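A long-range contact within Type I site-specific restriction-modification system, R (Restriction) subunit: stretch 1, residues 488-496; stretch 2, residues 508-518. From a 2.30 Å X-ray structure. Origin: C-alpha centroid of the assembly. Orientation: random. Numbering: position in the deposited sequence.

Stretch 1, residues 488-496: HLSRFQELE
Stretch 2 508-518: LLTTGVDAPTC

At the apolar centre of this contact in the R subunit of a Type I restriction-modification system, Leu489 points its CA-to-CB bond toward stretch 2 and adopts the t rotamer at chi1 and p at chi2. This places Leu489 CD1 3.4 Å from Val513 CG1, a tight approach, and 3.8 Å from Leu509 CD2. Leu509 is m, t, with its own CA-to-CB bond toward the helix, whereas that of Val513 runs sideways and its chi1, -129°, lies between wells. The arrangement illustrates how a helix can meet an irregular segment, which offers no repeating register of its own: it combines apolar packing with one hydrogen bond from a backbone NH to a glutamine side chain. One turn of helix joins Leu489 to Gln493, whose N lies 3.0 Å from Leu489 O in a backbone hydrogen bond.

Between them in sequence, Phe492 starts sideways, but chi1 of 172° and chi2 of 80° bring its ring closer. Phe492 CE2 is 4.0 Å from Val513 CG1, which sits at the ring edge near its plane, and 3.7 Å from Ala515 CB. Ala515 CB also lies 3.8 Å from Gln493 CA, and here the backbones come nearest, with 4.3 Å between Gln493 CA and Ala515 CA.

Stretch 1 enters as a helix that begins earlier in the chain and leaves as loop. Phi/psi values stay near -60/-45 through Phe492 and reach -68/-23 at Gln493; Glu494, at -70/136, is already outside helical geometry. Stretch 2 has no regular helix or strand. Together the two bury 480 Å², summed over both sides.

Farther along, the chains continue in the same sense, Gln493 opposite Ala515 and then Leu495 opposite Thr517, with 6.3 Å between Leu495 CA and Thr517 CA. Leu495, m, t, leaves its backbone sideways and brings CD2 within 3.2 Å of Pro516 CG, a very short apolar contact. Pro516 (phi/psi -58/-35, C-gamma endo) and Thr517 (-80/13) are the central residues of a type I turn from Ala515 to Cys518, closed by Cys518 N to Ala515 O at 3.2 Å.

The polar edge centres on Gln493. Its m, t side chain, with chi3 of 161°, extends past Val513 to accept a hydrogen bond from the backbone: Asp514 N donates to Gln493 OE1 at 2.9 Å, with an N-H...O angle of 166°. The nearly linear geometry ties an extended segment (Val513 -97/139, Asp514 -131/84) to the helix through a main-chain donor, so the bond does not depend on the side chain of Asp514.

A water completes the link from the backbone of the same residue. Its oxygen donates to Gln493 O at 2.7 Å and is hydrogen-bonded at 2.6 Å to Thr517 OG1, whose chi1 is p, thereby bridging the backbone of Gln493 to the turn.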

# COMPACT_ATOMS: atom_id res chain seq x y z
N HIS A 488 20.99 3.13 -16.38
CA HIS A 488 19.97 2.35 -17.08
C HIS A 488 18.67 2.28 -16.30
O HIS A 488 17.57 2.42 -16.85
CB HIS A 488 20.49 0.93 -17.32
CG HIS A 488 21.61 0.86 -18.31
ND1 HIS A 488 21.54 1.46 -19.55
CD2 HIS A 488 22.80 0.23 -18.26
CE1 HIS A 488 22.65 1.20 -20.22
NE2 HIS A 488 23.43 0.45 -19.46
N LEU A 489 18.80 2.05 -15.00
CA LEU A 489 17.66 1.95 -14.11
C LEU A 489 16.89 3.26 -14.11
O LEU A 489 15.66 3.28 -14.20
CB LEU A 489 18.15 1.63 -12.70
CG LEU A 489 17.15 1.64 -11.54
CD1 LEU A 489 16.11 0.54 -11.72
CD2 LEU A 489 17.92 1.44 -10.23
N SER A 490 17.63 4.35 -14.00
CA SER A 490 17.06 5.69 -13.96
C SER A 490 16.16 6.00 -15.15
O SER A 490 15.05 6.50 -14.98
CB SER A 490 18.20 6.72 -13.90
OG SER A 490 17.69 8.04 -13.77
N ARG A 491 16.66 5.71 -16.34
CA ARG A 491 15.91 5.96 -17.58
C ARG A 491 14.73 5.01 -17.69
O ARG A 491 13.66 5.37 -18.19
CB ARG A 491 16.81 5.78 -18.81
CG ARG A 491 18.05 6.67 -18.81
CD ARG A 491 18.79 6.63 -20.16
NE ARG A 491 20.23 6.43 -19.99
CZ ARG A 491 20.85 5.25 -20.14
NH1 ARG A 491 20.15 4.17 -20.48
NH2 ARG A 491 22.16 5.15 -19.92
N PHE A 492 14.94 3.77 -17.25
CA PHE A 492 13.91 2.74 -17.29
C PHE A 492 12.67 3.17 -16.49
O PHE A 492 11.53 2.96 -16.90
CB PHE A 492 14.46 1.43 -16.71
CG PHE A 492 13.43 0.35 -16.55
CD1 PHE A 492 13.03 -0.43 -17.62
CD2 PHE A 492 12.89 0.08 -15.29
CE1 PHE A 492 12.10 -1.47 -17.43
CE2 PHE A 492 11.99 -0.94 -15.10
CZ PHE A 492 11.59 -1.72 -16.17
N GLN A 493 12.92 3.77 -15.34
CA GLN A 493 11.89 4.23 -14.43
C GLN A 493 11.08 5.40 -14.97
O GLN A 493 9.94 5.61 -14.55
CB GLN A 493 12.52 4.61 -13.10
CG GLN A 493 13.00 3.42 -12.30
CD GLN A 493 13.50 3.82 -10.94
OE1 GLN A 493 13.59 2.99 -10.04
NE2 GLN A 493 13.83 5.09 -10.78
N GLU A 494 11.65 6.15 -15.90
CA GLU A 494 10.96 7.30 -16.45
C GLU A 494 9.78 6.89 -17.31
O GLU A 494 9.89 5.97 -18.12
CB GLU A 494 11.95 8.16 -17.25
CG GLU A 494 13.25 8.27 -16.51
CD GLU A 494 14.06 9.48 -16.89
OE1 GLU A 494 14.47 9.61 -18.07
OE2 GLU A 494 14.30 10.30 -15.98
N LEU A 495 8.66 7.59 -17.12
CA LEU A 495 7.42 7.35 -17.84
C LEU A 495 7.50 7.62 -19.34
O LEU A 495 6.91 6.90 -20.15
CB LEU A 495 6.31 8.25 -17.29
CG LEU A 495 6.18 8.49 -15.79
CD1 LEU A 495 5.02 9.45 -15.52
CD2 LEU A 495 5.96 7.16 -15.09
N GLU A 496 8.24 8.66 -19.71
CA GLU A 496 8.36 9.09 -21.10
C GLU A 496 9.47 8.47 -21.97
O GLU A 496 9.51 8.73 -23.17
CB GLU A 496 8.50 10.61 -21.13
CG GLU A 496 7.97 11.32 -22.38
CD GLU A 496 6.54 11.83 -22.22
OE1 GLU A 496 6.11 11.99 -21.05
OE2 GLU A 496 5.87 12.09 -23.24
N LEU A 508 19.08 -6.88 -6.33
CA LEU A 508 18.94 -5.42 -6.27
C LEU A 508 17.58 -4.77 -6.60
O LEU A 508 17.17 -3.82 -5.93
CB LEU A 508 20.01 -4.78 -7.15
CG LEU A 508 20.09 -3.27 -6.95
CD1 LEU A 508 20.68 -2.99 -5.58
CD2 LEU A 508 20.93 -2.63 -8.04
N LEU A 509 16.89 -5.25 -7.63
CA LEU A 509 15.63 -4.63 -7.98
C LEU A 509 14.40 -5.22 -7.30
O LEU A 509 13.28 -4.85 -7.64
CB LEU A 509 15.43 -4.62 -9.50
CG LEU A 509 16.54 -3.94 -10.31
CD1 LEU A 509 16.07 -3.71 -11.73
CD2 LEU A 509 16.94 -2.61 -9.67
N THR A 510 14.59 -6.11 -6.35
CA THR A 510 13.43 -6.65 -5.66
C THR A 510 12.75 -5.45 -4.99
O THR A 510 11.53 -5.33 -5.03
CB THR A 510 13.83 -7.73 -4.62
OG1 THR A 510 14.96 -7.29 -3.86
CG2 THR A 510 14.16 -9.04 -5.33
N THR A 511 13.54 -4.57 -4.36
CA THR A 511 13.00 -3.36 -3.72
C THR A 511 13.73 -2.16 -4.32
O THR A 511 13.59 -1.04 -3.85
CB THR A 511 13.24 -3.29 -2.20
OG1 THR A 511 14.65 -3.14 -1.94
CG2 THR A 511 12.72 -4.51 -1.51
N GLY A 512 14.51 -2.41 -5.37
CA GLY A 512 15.26 -1.35 -6.01
C GLY A 512 14.54 -0.50 -7.04
O GLY A 512 14.88 0.68 -7.20
N VAL A 513 13.55 -1.05 -7.74
CA VAL A 513 12.84 -0.32 -8.78
C VAL A 513 11.52 0.33 -8.43
O VAL A 513 10.68 -0.23 -7.74
CB VAL A 513 12.49 -1.23 -9.98
CG1 VAL A 513 12.96 -0.57 -11.26
CG2 VAL A 513 13.08 -2.62 -9.80
N ASP A 514 11.33 1.53 -8.95
CA ASP A 514 10.08 2.25 -8.80
C ASP A 514 9.78 2.69 -10.21
O ASP A 514 10.10 3.81 -10.60
CB ASP A 514 10.18 3.47 -7.89
CG ASP A 514 8.85 4.21 -7.77
OD1 ASP A 514 7.79 3.54 -7.73
OD2 ASP A 514 8.84 5.46 -7.73
N ALA A 515 9.17 1.80 -10.99
CA ALA A 515 8.84 2.10 -12.37
C ALA A 515 7.37 1.77 -12.62
O ALA A 515 7.02 0.61 -12.87
CB ALA A 515 9.71 1.28 -13.28
N PRO A 516 6.49 2.78 -12.55
CA PRO A 516 5.06 2.54 -12.76
C PRO A 516 4.63 1.94 -14.12
O PRO A 516 3.68 1.16 -14.16
CB PRO A 516 4.45 3.92 -12.50
CG PRO A 516 5.56 4.87 -12.85
CD PRO A 516 6.73 4.18 -12.18
N THR A 517 5.30 2.29 -15.21
CA THR A 517 4.91 1.72 -16.49
C THR A 517 5.44 0.30 -16.73
O THR A 517 5.40 -0.19 -17.86
CB THR A 517 5.34 2.60 -17.66
OG1 THR A 517 6.71 2.98 -17.47
CG2 THR A 517 4.48 3.84 -17.74
N CYS A 518 5.95 -0.35 -15.69
CA CYS A 518 6.44 -1.72 -15.84
C CYS A 518 5.21 -2.59 -16.14
O CYS A 518 4.25 -2.63 -15.35
CB CYS A 518 7.13 -2.19 -14.55
SG CYS A 518 7.78 -3.88 -14.65
O HOH W 1 8.11 3.91 -15.44